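Side-chain contacts in putative branched-chain amino acid ABC transporter, periplasmic branched-chain amino acid-binding protein (Pseudomonas protegens Pf-5, PDB 4RU0), which probably binds branched-chain amino acids or a related small solute in the periplasm and hands it to an ABC transporter for uptake: residues A[159-164]-A[201-206]; A[183-188]-A[194-199]; A[208-213]-A[231-236]; A[212-217]-A[224-229]. All coordinates share one frame; numbering follows the deposited sequence.

Contact 1. Residues A[159-164]-A[201-206]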
loop_
_atom_site.group_PDB
_atom_site.type_symbol
_atom_site.label_atom_id
_atom_site.label_comp_id
_atom_site.label_asym_id
_atom_site.label_seq_id
_atom_site.Cartn_x
_atom_site.Cartn_y
_atom_site.Cartn_z
ATOM N N SER A 159 -5.522 -4.194 -9.137
ATOM C CA SER A 159 -6.023 -2.850 -9.407
ATOM C C SER A 159 -4.919 -1.930 -9.915
ATOM O O SER A 159 -5.161 -1.078 -10.760
ATOM C CB SER A 159 -6.655 -2.245 -8.154
ATOM O OG SER A 159 -7.789 -2.980 -7.746
ATOM N N GLU A 160 -3.711 -2.103 -9.384
ATOM C CA GLU A 160 -2.585 -1.267 -9.778
ATOM C C GLU A 160 -2.322 -1.411 -11.271
ATOM O O GLU A 160 -2.074 -0.423 -11.961
ATOM C CB GLU A 160 -1.324 -1.617 -8.994
ATOM C CG GLU A 160 -0.204 -0.605 -9.197
ATOM C CD GLU A 160 1.131 -1.093 -8.666
ATOM O OE1 GLU A 160 1.339 -2.326 -8.597
ATOM O OE2 GLU A 160 1.977 -0.241 -8.322
ATOM N N ALA A 161 -2.392 -2.645 -11.761
ATOM C CA ALA A 161 -2.236 -2.913 -13.182
ATOM C C ALA A 161 -3.251 -2.107 -13.976
ATOM O O ALA A 161 -2.895 -1.439 -14.946
ATOM C CB ALA A 161 -2.390 -4.399 -13.470
ATOM N N SER A 162 -4.508 -2.155 -13.546
ATOM C CA SER A 162 -5.565 -1.419 -14.231
ATOM C C SER A 162 -5.302 0.089 -14.248
ATOM O O SER A 162 -5.415 0.716 -15.294
ATOM C CB SER A 162 -6.919 -1.702 -13.591
ATOM O OG SER A 162 -7.965 -1.108 -14.344
ATOM N N THR A 163 -4.953 0.663 -13.097
ATOM C CA THR A 163 -4.650 2.096 -13.028
ATOM C C THR A 163 -3.442 2.452 -13.893
ATOM O O THR A 163 -3.413 3.508 -14.526
ATOM C CB THR A 163 -4.376 2.572 -11.586
ATOM O OG1 THR A 163 -3.149 2.008 -11.113
ATOM C CG2 THR A 163 -5.494 2.167 -10.666
ATOM N N LEU A 164 -2.443 1.571 -13.909
ATOM C CA LEU A 164 -1.272 1.755 -14.759
ATOM C C LEU A 164 -1.713 1.883 -16.215
ATOM O O LEU A 164 -1.320 2.819 -16.908
ATOM C CB LEU A 164 -0.285 0.589 -14.589
ATOM C CG LEU A 164 1.051 0.565 -15.363
ATOM C CD1 LEU A 164 0.921 -0.151 -16.705
ATOM C CD2 LEU A 164 1.618 1.980 -15.542
ATOM N N LYS A 201 -2.498 -9.463 -18.775
ATOM C CA LYS A 201 -2.886 -10.291 -19.909
ATOM C C LYS A 201 -4.336 -10.007 -20.309
ATOM O O LYS A 201 -4.651 -9.881 -21.498
ATOM C CB LYS A 201 -2.708 -11.771 -19.579
ATOM C CG LYS A 201 -3.110 -12.697 -20.712
ATOM C CD LYS A 201 -2.948 -14.157 -20.315
ATOM C CE LYS A 201 -4.029 -14.584 -19.347
ATOM N NZ LYS A 201 -3.897 -16.016 -18.969
ATOM N N LEU A 202 -5.210 -9.911 -19.311
ATOM C CA LEU A 202 -6.608 -9.566 -19.541
ATOM C C LEU A 202 -6.751 -8.192 -20.207
ATOM O O LEU A 202 -7.438 -8.058 -21.220
ATOM C CB LEU A 202 -7.383 -9.598 -18.220
ATOM C CG LEU A 202 -8.835 -9.103 -18.234
ATOM C CD1 LEU A 202 -9.661 -9.903 -19.229
ATOM C CD2 LEU A 202 -9.437 -9.188 -16.841
ATOM N N LEU A 203 -6.095 -7.182 -19.641
ATOM C CA LEU A 203 -6.148 -5.826 -20.179
ATOM C C LEU A 203 -5.560 -5.755 -21.588
ATOM O O LEU A 203 -6.012 -4.964 -22.417
ATOM C CB LEU A 203 -5.416 -4.854 -19.247
ATOM C CG LEU A 203 -6.050 -4.724 -17.853
ATOM C CD1 LEU A 203 -5.055 -4.198 -16.814
ATOM C CD2 LEU A 203 -7.292 -3.847 -17.899
ATOM N N ALA A 204 -4.565 -6.591 -21.869
ATOM C CA ALA A 204 -3.961 -6.606 -23.198
ATOM C C ALA A 204 -4.902 -7.231 -24.231
ATOM O O ALA A 204 -4.917 -6.823 -25.390
ATOM C CB ALA A 204 -2.635 -7.343 -23.175
ATOM N N GLU A 205 -5.682 -8.221 -23.810
ATOM C CA GLU A 205 -6.668 -8.831 -24.697
ATOM C C GLU A 205 -7.785 -7.850 -25.038
ATOM O O GLU A 205 -8.251 -7.799 -26.173
ATOM C CB GLU A 205 -7.267 -10.092 -24.066
ATOM C CG GLU A 205 -6.314 -11.268 -23.996
ATOM C CD GLU A 205 -7.000 -12.538 -23.523
ATOM O OE1 GLU A 205 -6.332 -13.366 -22.866
ATOM O OE2 GLU A 205 -8.206 -12.708 -23.815
ATOM N N LYS A 206 -8.217 -7.082 -24.045
ATOM C CA LYS A 206 -9.292 -6.125 -24.245
ATOM C C LYS A 206 -8.877 -4.938 -25.110
ATOM O O LYS A 206 -9.583 -4.574 -26.045
ATOM C CB LYS A 206 -9.808 -5.606 -22.904
ATOM C CG LYS A 206 -10.961 -4.628 -23.065
ATOM C CD LYS A 206 -11.534 -4.193 -21.736
ATOM C CE LYS A 206 -12.766 -3.327 -21.943
ATOM N NZ LYS A 206 -13.843 -4.077 -22.648
#
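Leu-203 reaches across from helix 197-207 to Ala-161 and Ser-162 of helix 157-172, two helices that pack together in one α/β lobe of this periplasmic binding protein of the leucine-binding family. The apolar part of the contact rests on a single methyl group. CD1 of Leu-203 approaches CB of Ala-161 at 4.3 Å and lies 4.0 Å from the carbonyl carbon C of Ala-161, so the leucine meets the backbone of the opposite helix as much as its side chain. The small residues let it come that near: the CA atoms of Ser-162 and Leu-203 are 7.4 Å apart. With CG turned anti to its own carbonyl carbon (chi1 -63°), Leu-203 sends this branch toward the neighbouring helix. Leu-420 of helix 418-435 also touches Leu-203, adding a third helix to the buried cluster.

No hydrogen bond joins the two segments; the polar groups are satisfied by other partners. Ser-162 OG bonds to the backbone N of Asp-417, and Thr-163 OG1 donates to Glu-160 O at 2.8 Å, a carbonyl that also accepts the helical N-H of Leu-164. At the point of nearest approach, Leu-203 CD1 sits 3.8 Å from Ser-162 CA.

Contact 2. Residues A[183-188]-A[194-199]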
loop_
_atom_site.group_PDB
_atom_site.type_symbol
_atom_site.label_atom_id
_atom_site.label_comp_id
_atom_site.label_asym_id
_atom_site.label_seq_id
_atom_site.Cartn_x
_atom_site.Cartn_y
_atom_site.Cartn_z
ATOM N N ILE A 183 3.724 -2.251 -24.224
ATOM C CA ILE A 183 3.938 -1.988 -22.819
ATOM C C ILE A 183 4.741 -3.133 -22.226
ATOM O O ILE A 183 4.275 -4.269 -22.191
ATOM C CB ILE A 183 2.608 -1.823 -22.066
ATOM C CG1 ILE A 183 1.816 -0.659 -22.655
ATOM C CG2 ILE A 183 2.857 -1.618 -20.566
ATOM C CD1 ILE A 183 0.471 -0.444 -22.007
ATOM N N ALA A 184 5.957 -2.835 -21.781
ATOM C CA ALA A 184 6.820 -3.859 -21.206
ATOM C C ALA A 184 6.777 -3.798 -19.684
ATOM O O ALA A 184 6.909 -2.728 -19.090
ATOM C CB ALA A 184 8.255 -3.706 -21.711
ATOM N N THR A 185 6.591 -4.955 -19.059
ATOM C CA THR A 185 6.647 -5.037 -17.613
ATOM C C THR A 185 7.943 -5.726 -17.203
ATOM O O THR A 185 8.172 -6.901 -17.523
ATOM C CB THR A 185 5.426 -5.787 -17.025
ATOM O OG1 THR A 185 4.230 -5.064 -17.328
ATOM C CG2 THR A 185 5.552 -5.918 -15.514
ATOM N N LEU A 186 8.797 -4.968 -16.522
ATOM C CA LEU A 186 10.045 -5.476 -15.977
ATOM C C LEU A 186 9.853 -5.799 -14.496
ATOM O O LEU A 186 9.759 -4.890 -13.668
ATOM C CB LEU A 186 11.161 -4.450 -16.158
ATOM C CG LEU A 186 12.578 -4.932 -15.824
ATOM C CD1 LEU A 186 12.965 -6.052 -16.764
ATOM C CD2 LEU A 186 13.567 -3.789 -15.921
ATOM N N TYR A 187 9.772 -7.085 -14.159
ATOM C CA TYR A 187 9.379 -7.458 -12.800
ATOM C C TYR A 187 10.390 -8.347 -12.089
ATOM O O TYR A 187 10.962 -9.273 -12.679
ATOM C CB TYR A 187 8.010 -8.156 -12.805
ATOM C CG TYR A 187 7.980 -9.504 -13.498
ATOM C CD1 TYR A 187 8.225 -10.679 -12.790
ATOM C CD2 TYR A 187 7.704 -9.604 -14.858
ATOM C CE1 TYR A 187 8.205 -11.911 -13.418
ATOM C CE2 TYR A 187 7.678 -10.839 -15.498
ATOM C CZ TYR A 187 7.930 -11.987 -14.772
ATOM O OH TYR A 187 7.904 -13.214 -15.391
ATOM N N HIS A 188 10.600 -8.039 -10.814
ATOM C CA HIS A 188 11.347 -8.889 -9.902
ATOM C C HIS A 188 10.736 -10.275 -9.941
ATOM O O HIS A 188 9.533 -10.426 -9.758
ATOM C CB HIS A 188 11.306 -8.304 -8.490
ATOM C CG HIS A 188 12.201 -8.999 -7.512
ATOM N ND1 HIS A 188 11.739 -9.941 -6.621
ATOM C CD2 HIS A 188 13.529 -8.870 -7.271
ATOM C CE1 HIS A 188 12.743 -10.372 -5.877
ATOM N NE2 HIS A 188 13.842 -9.739 -6.256
ATOM N N ARG A 194 5.241 -11.385 -10.116
ATOM C CA ARG A 194 4.381 -12.189 -10.973
ATOM C C ARG A 194 2.889 -11.872 -10.801
ATOM O O ARG A 194 2.070 -12.321 -11.606
ATOM C CB ARG A 194 4.627 -13.679 -10.710
ATOM C CG ARG A 194 6.021 -14.179 -11.086
ATOM C CD ARG A 194 6.180 -15.644 -10.686
ATOM N NE ARG A 194 7.553 -16.118 -10.830
ATOM C CZ ARG A 194 7.895 -17.401 -10.950
ATOM N NH1 ARG A 194 6.961 -18.347 -10.956
ATOM N NH2 ARG A 194 9.173 -17.737 -11.077
ATOM N N GLU A 195 2.540 -11.099 -9.771
ATOM C CA GLU A 195 1.134 -10.840 -9.448
ATOM C C GLU A 195 0.387 -10.162 -10.582
ATOM O O GLU A 195 -0.802 -10.401 -10.760
ATOM C CB GLU A 195 0.996 -9.975 -8.181
ATOM C CG GLU A 195 0.811 -10.755 -6.888
ATOM C CD GLU A 195 -0.306 -11.792 -6.964
ATOM O OE1 GLU A 195 -1.497 -11.414 -6.929
ATOM O OE2 GLU A 195 0.015 -12.996 -7.054
ATOM N N THR A 196 1.082 -9.325 -11.349
ATOM C CA THR A 196 0.421 -8.543 -12.389
ATOM C C THR A 196 0.321 -9.286 -13.719
ATOM O O THR A 196 -0.184 -8.731 -14.693
ATOM C CB THR A 196 1.134 -7.192 -12.626
ATOM O OG1 THR A 196 2.548 -7.397 -12.718
ATOM C CG2 THR A 196 0.829 -6.220 -11.504
ATOM N N LEU A 197 0.791 -10.530 -13.762
ATOM C CA LEU A 197 0.720 -11.326 -14.994
ATOM C C LEU A 197 -0.718 -11.525 -15.465
ATOM O O LEU A 197 -1.042 -11.254 -16.621
ATOM C CB LEU A 197 1.390 -12.688 -14.798
ATOM C CG LEU A 197 2.916 -12.647 -14.761
ATOM C CD1 LEU A 197 3.477 -13.991 -14.332
ATOM C CD2 LEU A 197 3.487 -12.227 -16.114
ATOM N N GLY A 198 -1.574 -11.999 -14.567
ATOM C CA GLY A 198 -2.983 -12.172 -14.872
ATOM C C GLY A 198 -3.684 -10.934 -15.410
ATOM O O GLY A 198 -4.167 -10.936 -16.550
ATOM N N PRO A 199 -3.741 -9.864 -14.601
ATOM C CA PRO A 199 -4.499 -8.678 -15.021
ATOM C C PRO A 199 -3.946 -8.016 -16.285
ATOM O O PRO A 199 -4.731 -7.544 -17.113
ATOM C CB PRO A 199 -4.388 -7.738 -13.810
ATOM C CG PRO A 199 -3.217 -8.221 -13.043
ATOM C CD PRO A 199 -3.153 -9.703 -13.260
#
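The Tyr-187 ring is met obliquely by two aliphatic groups, one from Arg-194 and one from Leu-197. CE1 of Tyr-187 lies 3.9 Å from CG of Arg-194, while CE2 of Tyr-187 is 4.5 Å from CD2 of Leu-197. The arginine touches through its methylene: its chain runs on, extended from CG to NE, and its guanidinium plane stands 82° from the ring plane, which rules out a parallel stack. Tyr-187 has CG between its backbone N and carbonyl carbon (chi1 66°), which swings the ring out from strand 182-188 over a type I beta turn from Arg-194 to Leu-197, closed by Leu-197 N bonding to Arg-194 O at 3.1 Å. The turn leads into helix 197-207, which follows this strand in the parallel α/β part of the lobe's sheet.

Farther back along the strand, Thr-185 CG2 approaches Thr-196 OG1 at 4.4 Å. Arg-241 of strand 237-241, the next in the sheet, touches both Tyr-187 and Thr-196. The charge of Arg-194 is paired with Asp-189 through a salt bridge at NE. Strand and turn are joined by van der Waals packing without a hydrogen bond between them, and the arginine divides its roles: methylene for the tyrosine, guanidinium for the aspartate.

Contact 3. Residues A[208-213]-A[231-236]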
loop_
_atom_site.group_PDB
_atom_site.type_symbol
_atom_site.label_atom_id
_atom_site.label_comp_id
_atom_site.label_asym_id
_atom_site.label_seq_id
_atom_site.Cartn_x
_atom_site.Cartn_y
_atom_site.Cartn_z
ATOM N N GLY A 208 -5.771 -4.461 -26.664
ATOM C CA GLY A 208 -4.943 -4.810 -27.803
ATOM C C GLY A 208 -3.532 -4.250 -27.838
ATOM O O GLY A 208 -2.929 -4.182 -28.907
ATOM N N PHE A 209 -2.992 -3.846 -26.691
ATOM C CA PHE A 209 -1.588 -3.447 -26.664
ATOM C C PHE A 209 -0.714 -4.695 -26.515
ATOM O O PHE A 209 -1.141 -5.702 -25.972
ATOM C CB PHE A 209 -1.303 -2.432 -25.544
ATOM C CG PHE A 209 -1.557 -2.951 -24.154
ATOM C CD1 PHE A 209 -0.588 -3.678 -23.474
ATOM C CD2 PHE A 209 -2.754 -2.676 -23.511
ATOM C CE1 PHE A 209 -0.826 -4.150 -22.195
ATOM C CE2 PHE A 209 -2.995 -3.145 -22.226
ATOM C CZ PHE A 209 -2.031 -3.882 -21.570
ATOM N N GLU A 210 0.509 -4.628 -27.013
ATOM C CA GLU A 210 1.424 -5.748 -26.884
ATOM C C GLU A 210 1.894 -5.866 -25.434
ATOM O O GLU A 210 2.466 -4.938 -24.871
ATOM C CB GLU A 210 2.610 -5.586 -27.835
ATOM C CG GLU A 210 3.433 -6.846 -28.007
ATOM C CD GLU A 210 4.521 -6.692 -29.053
ATOM O OE1 GLU A 210 4.297 -5.972 -30.054
ATOM O OE2 GLU A 210 5.600 -7.297 -28.878
ATOM N N ASN A 211 1.631 -7.017 -24.832
ATOM C CA ASN A 211 1.968 -7.274 -23.432
ATOM C C ASN A 211 3.311 -7.991 -23.295
ATOM O O ASN A 211 3.394 -9.206 -23.425
ATOM C CB ASN A 211 0.854 -8.100 -22.784
ATOM C CG ASN A 211 1.163 -8.493 -21.354
ATOM O OD1 ASN A 211 1.936 -7.828 -20.656
ATOM N ND2 ASN A 211 0.547 -9.579 -20.904
ATOM N N ILE A 212 4.366 -7.225 -23.044
ATOM C CA ILE A 212 5.707 -7.784 -22.933
ATOM C C ILE A 212 6.071 -7.991 -21.464
ATOM O O ILE A 212 6.106 -7.041 -20.686
ATOM C CB ILE A 212 6.755 -6.867 -23.608
ATOM C CG1 ILE A 212 6.405 -6.645 -25.083
ATOM C CG2 ILE A 212 8.160 -7.447 -23.472
ATOM C CD1 ILE A 212 7.318 -5.663 -25.782
ATOM N N GLN A 213 6.339 -9.239 -21.093
ATOM C CA GLN A 213 6.659 -9.593 -19.711
ATOM C C GLN A 213 8.121 -10.017 -19.558
ATOM O O GLN A 213 8.550 -11.016 -20.133
ATOM C CB GLN A 213 5.730 -10.711 -19.226
ATOM C CG GLN A 213 4.268 -10.288 -19.068
ATOM C CD GLN A 213 4.068 -9.238 -17.979
ATOM O OE1 GLN A 213 4.912 -9.060 -17.101
ATOM N NE2 GLN A 213 2.942 -8.538 -18.036
ATOM N N ARG A 231 15.538 -2.186 -25.555
ATOM C CA ARG A 231 16.000 -1.293 -26.615
ATOM C C ARG A 231 15.643 -1.857 -27.994
ATOM O O ARG A 231 15.260 -1.098 -28.889
ATOM C CB ARG A 231 17.505 -1.036 -26.517
ATOM C CG ARG A 231 17.976 0.091 -27.441
ATOM C CD ARG A 231 19.476 0.313 -27.333
ATOM N NE ARG A 231 19.998 1.205 -28.366
ATOM C CZ ARG A 231 20.086 2.526 -28.248
ATOM N NH1 ARG A 231 19.671 3.125 -27.139
ATOM N NH2 ARG A 231 20.588 3.256 -29.239
ATOM N N GLN A 232 15.764 -3.176 -28.165
ATOM C CA GLN A 232 15.375 -3.831 -29.418
ATOM C C GLN A 232 13.888 -3.646 -29.718
ATOM O O GLN A 232 13.505 -3.285 -30.827
ATOM C CB GLN A 232 15.696 -5.329 -29.378
ATOM C CG GLN A 232 17.156 -5.693 -29.604
ATOM C CD GLN A 232 17.456 -7.129 -29.198
ATOM O OE1 GLN A 232 16.700 -7.742 -28.444
ATOM N NE2 GLN A 232 18.560 -7.671 -29.696
ATOM N N GLN A 233 13.044 -3.905 -28.728
ATOM C CA GLN A 233 11.611 -3.856 -28.955
ATOM C C GLN A 233 11.067 -2.426 -28.902
ATOM O O GLN A 233 9.991 -2.161 -29.428
ATOM C CB GLN A 233 10.894 -4.750 -27.942
ATOM C CG GLN A 233 11.050 -6.239 -28.232
ATOM C CD GLN A 233 10.454 -7.114 -27.144
ATOM O OE1 GLN A 233 10.765 -6.950 -25.967
ATOM N NE2 GLN A 233 9.593 -8.050 -27.532
ATOM N N ASN A 234 11.826 -1.519 -28.287
ATOM C CA ASN A 234 11.430 -0.116 -28.110
ATOM C C ASN A 234 9.957 0.068 -27.722
ATOM O O ASN A 234 9.177 0.652 -28.479
ATOM C CB ASN A 234 11.741 0.680 -29.385
ATOM C CG ASN A 234 11.520 2.176 -29.213
ATOM O OD1 ASN A 234 11.103 2.868 -30.147
ATOM N ND2 ASN A 234 11.785 2.680 -28.014
ATOM N N PRO A 235 9.566 -0.440 -26.541
ATOM C CA PRO A 235 8.176 -0.274 -26.104
ATOM C C PRO A 235 7.875 1.186 -25.789
ATOM O O PRO A 235 8.801 1.958 -25.533
ATOM C CB PRO A 235 8.102 -1.132 -24.840
ATOM C CG PRO A 235 9.480 -1.050 -24.278
ATOM C CD PRO A 235 10.395 -1.060 -25.491
ATOM N N ASP A 236 6.595 1.550 -25.820
ATOM C CA ASP A 236 6.171 2.920 -25.547
ATOM C C ASP A 236 6.271 3.230 -24.063
ATOM O O ASP A 236 6.528 4.365 -23.681
ATOM C CB ASP A 236 4.737 3.146 -26.037
ATOM C CG ASP A 236 4.572 2.829 -27.519
ATOM O OD1 ASP A 236 4.206 1.679 -27.853
ATOM O OD2 ASP A 236 4.815 3.728 -28.350
HETATM O O HOH W 1 8.085 -6.299 -29.954
#
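Ile-212 and Gln-233 meet from opposite directions. In Ile-212, chi1 (-58°) sets CG2 anti to the backbone N and CG1 anti to the carbonyl carbon, and the extended chi2 (175°) carries CD1 on to the glutamine. Gln-233 turns CG anti to its carbonyl carbon (chi1 -74°), and its chain, extended beyond CG, brings the amide to the strand. OE1 of Gln-233 rests 3.6 Å from CG2 of Ile-212, and CD1 of Ile-212 lies 3.7 Å from OE1, CD and NE2 of Gln-233 alike. CD1 thus sits over one face of the amide, while CG2 meets only its oxygen.

The two polar ends of that amide have their own partners. OE1 accepts a hydrogen bond from NE2 of Gln-229, one turn back in helix 224-233. NE2 of Gln-233 is 4.3 Å from OE2 of Glu-210, and a water spans the gap, donating to Glu-210 OE2 at 2.9 Å and accepting only a weak bond from Gln-233 NE2 at 3.3 Å. With an alanine here, the end of Ile-212 would probably lose its cover, the Gln-229 amide this acceptor, and the water its link to the helix.

Asn-234, with positive phi, is the first residue to leave the helix, and the chain turns into strand 237-241. Here an edge strand and a helix terminus are held by apolar packing against an amide, with a water-mediated link, weak at one end, in place of a direct hydrogen bond.

Contact 4. Residues A[212-217]-A[224-229]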
loop_
_atom_site.group_PDB
_atom_site.type_symbol
_atom_site.label_atom_id
_atom_site.label_comp_id
_atom_site.label_asym_id
_atom_site.label_seq_id
_atom_site.Cartn_x
_atom_site.Cartn_y
_atom_site.Cartn_z
ATOM N N ILE A 212 4.366 -7.225 -23.044
ATOM C CA ILE A 212 5.707 -7.784 -22.933
ATOM C C ILE A 212 6.071 -7.991 -21.464
ATOM O O ILE A 212 6.106 -7.041 -20.686
ATOM C CB ILE A 212 6.755 -6.867 -23.608
ATOM C CG1 ILE A 212 6.405 -6.645 -25.083
ATOM C CG2 ILE A 212 8.160 -7.447 -23.472
ATOM C CD1 ILE A 212 7.318 -5.663 -25.782
ATOM N N GLN A 213 6.339 -9.239 -21.093
ATOM C CA GLN A 213 6.659 -9.593 -19.711
ATOM C C GLN A 213 8.121 -10.017 -19.558
ATOM O O GLN A 213 8.550 -11.016 -20.133
ATOM C CB GLN A 213 5.730 -10.711 -19.226
ATOM C CG GLN A 213 4.268 -10.288 -19.068
ATOM C CD GLN A 213 4.068 -9.238 -17.979
ATOM O OE1 GLN A 213 4.912 -9.060 -17.101
ATOM N NE2 GLN A 213 2.942 -8.538 -18.036
ATOM N N ILE A 214 8.887 -9.258 -18.783
ATOM C CA ILE A 214 10.326 -9.506 -18.673
ATOM C C ILE A 214 10.771 -9.692 -17.220
ATOM O O ILE A 214 10.812 -8.733 -16.448
ATOM C CB ILE A 214 11.136 -8.356 -19.296
ATOM C CG1 ILE A 214 10.706 -8.115 -20.748
ATOM C CG2 ILE A 214 12.609 -8.657 -19.227
ATOM C CD1 ILE A 214 11.267 -6.832 -21.345
ATOM N N PRO A 215 11.098 -10.935 -16.840
ATOM C CA PRO A 215 11.522 -11.246 -15.467
ATOM C C PRO A 215 12.951 -10.810 -15.155
ATOM O O PRO A 215 13.804 -10.788 -16.043
ATOM C CB PRO A 215 11.403 -12.770 -15.400
ATOM C CG PRO A 215 11.571 -13.220 -16.806
ATOM C CD PRO A 215 10.946 -12.148 -17.664
ATOM N N VAL A 216 13.194 -10.450 -13.898
ATOM C CA VAL A 216 14.542 -10.172 -13.418
ATOM C C VAL A 216 14.841 -11.050 -12.216
ATOM O O VAL A 216 14.195 -10.927 -11.171
ATOM C CB VAL A 216 14.733 -8.703 -13.016
ATOM C CG1 VAL A 216 16.075 -8.526 -12.321
ATOM C CG2 VAL A 216 14.656 -7.808 -14.229
ATOM N N ALA A 217 15.817 -11.938 -12.366
ATOM C CA ALA A 217 16.161 -12.890 -11.316
ATOM C C ALA A 217 16.813 -12.190 -10.133
ATOM O O ALA A 217 17.530 -11.201 -10.302
ATOM C CB ALA A 217 17.087 -13.976 -11.866
ATOM N N SER A 224 21.486 -6.377 -18.105
ATOM C CA SER A 224 21.858 -6.020 -19.472
ATOM C C SER A 224 20.980 -6.709 -20.511
ATOM O O SER A 224 20.599 -6.094 -21.506
ATOM C CB SER A 224 23.323 -6.359 -19.733
ATOM O OG SER A 224 24.175 -5.654 -18.838
ATOM N N ALA A 225 20.645 -7.973 -20.276
ATOM C CA ALA A 225 19.851 -8.724 -21.242
ATOM C C ALA A 225 18.461 -8.115 -21.349
ATOM O O ALA A 225 17.949 -7.900 -22.450
ATOM C CB ALA A 225 19.771 -10.186 -20.851
ATOM N N GLN A 226 17.870 -7.828 -20.195
ATOM C CA GLN A 226 16.548 -7.229 -20.126
ATOM C C GLN A 226 16.478 -5.909 -20.896
ATOM O O GLN A 226 15.600 -5.717 -21.746
ATOM C CB GLN A 226 16.140 -7.010 -18.662
ATOM C CG GLN A 226 15.807 -8.291 -17.890
ATOM C CD GLN A 226 17.035 -9.050 -17.413
ATOM O OE1 GLN A 226 18.175 -8.675 -17.704
ATOM N NE2 GLN A 226 16.804 -10.121 -16.669
ATOM N N TRP A 227 17.412 -5.004 -20.623
ATOM C CA TRP A 227 17.356 -3.685 -21.249
ATOM C C TRP A 227 17.875 -3.702 -22.685
ATOM O O TRP A 227 17.591 -2.790 -23.460
ATOM C CB TRP A 227 18.110 -2.668 -20.395
ATOM C CG TRP A 227 17.314 -2.347 -19.175
ATOM C CD1 TRP A 227 17.473 -2.873 -17.920
ATOM C CD2 TRP A 227 16.179 -1.483 -19.107
ATOM N NE1 TRP A 227 16.522 -2.364 -17.070
ATOM C CE2 TRP A 227 15.713 -1.509 -17.773
ATOM C CE3 TRP A 227 15.517 -0.678 -20.040
ATOM C CZ2 TRP A 227 14.615 -0.760 -17.353
ATOM C CZ3 TRP A 227 14.424 0.064 -19.621
ATOM C CH2 TRP A 227 13.986 0.019 -18.287
ATOM N N ARG A 228 18.612 -4.749 -23.046
ATOM C CA ARG A 228 18.969 -4.982 -24.443
ATOM C C ARG A 228 17.708 -5.378 -25.205
ATOM O O ARG A 228 17.475 -4.942 -26.327
ATOM C CB ARG A 228 20.048 -6.067 -24.557
ATOM C CG ARG A 228 20.372 -6.494 -25.963
ATOM C CD ARG A 228 21.603 -7.406 -25.998
ATOM N NE ARG A 228 21.333 -8.725 -25.427
ATOM C CZ ARG A 228 21.813 -9.168 -24.265
ATOM N NH1 ARG A 228 22.610 -8.404 -23.524
ATOM N NH2 ARG A 228 21.505 -10.392 -23.849
ATOM N N GLN A 229 16.885 -6.201 -24.573
ATOM C CA GLN A 229 15.618 -6.588 -25.162
ATOM C C GLN A 229 14.703 -5.372 -25.328
ATOM O O GLN A 229 14.067 -5.196 -26.369
ATOM C CB GLN A 229 14.933 -7.645 -24.309
ATOM C CG GLN A 229 13.543 -8.011 -24.796
ATOM C CD GLN A 229 12.913 -9.106 -23.961
ATOM O OE1 GLN A 229 13.602 -9.804 -23.218
ATOM N NE2 GLN A 229 11.596 -9.254 -24.067
HETATM O O HOH W 2 9.875 -11.112 -22.805
#
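Gln-226 packs on Ile-214 and Val-216 and reaches the carbonyl of Pro-215, its atoms meeting the strand one after another. CB lies 3.9 Å from CG2 of Ile-214; CG comes nearer to that methyl, at 3.5 Å, and also touches CG2 of Val-216 at 3.9 Å. A bend at chi2 (79°) then brings CD past the Val-216 methyl and carries the amide to the strand's backbone. At the tip, NE2 donates to Pro-215 O at 3.1 Å with an N-H...O angle of 175°. The bond uses a lone pair in the carbonyl plane, and the acceptor is almost exactly in the amide plane of Gln-226, which should fix the rotation of that amide. With a leucine here, Pro-215 O would probably lose its side-chain donor, and the strand and helix their direct hydrogen bond.

Gln-229, one helical turn on, comes at Ile-214 from the opposite direction, its NE2 3.6 Å from CG1 of Ile-214. The same nitrogen donates to OE1 of Gln-233 and, at 2.8 Å, to a water that bonds in turn to Gln-213 O.

Trp-227 packs on Leu-186 of strand 182-188 and on helix 246-256. Strand 210-216 and helix 224-233 run nearly antiparallel, 163° between their directions, and strand 237-241 follows on the far side of strand 182-188: a beta-alpha-beta crossover at the sheet edge of a Rossmann-like lobe, as in type I periplasmic binding proteins.

The four contacts cover both faces of one lobe's sheet around its edge strand 210-216. Contacts 1 and 2 share helix 197-207, their centres 10 Å apart, and touch where Ala-161 CB meets Pro-199 CB at 3.9 Å. Contacts 3 and 4 share Ile-212 and Gln-213 and use successive parts of helix 224-233, with centres 11 Å apart. The pairs are joined through the sheet: Thr-185 of contact 2 is linked to Ile-212 by a probable backbone hydrogen bond. Contact 2 is closer to the bound pentaoxaheptadecane than contact 4 is: the His-188 side chain is about 5 Å from it, that of Val-216 about 12 Å.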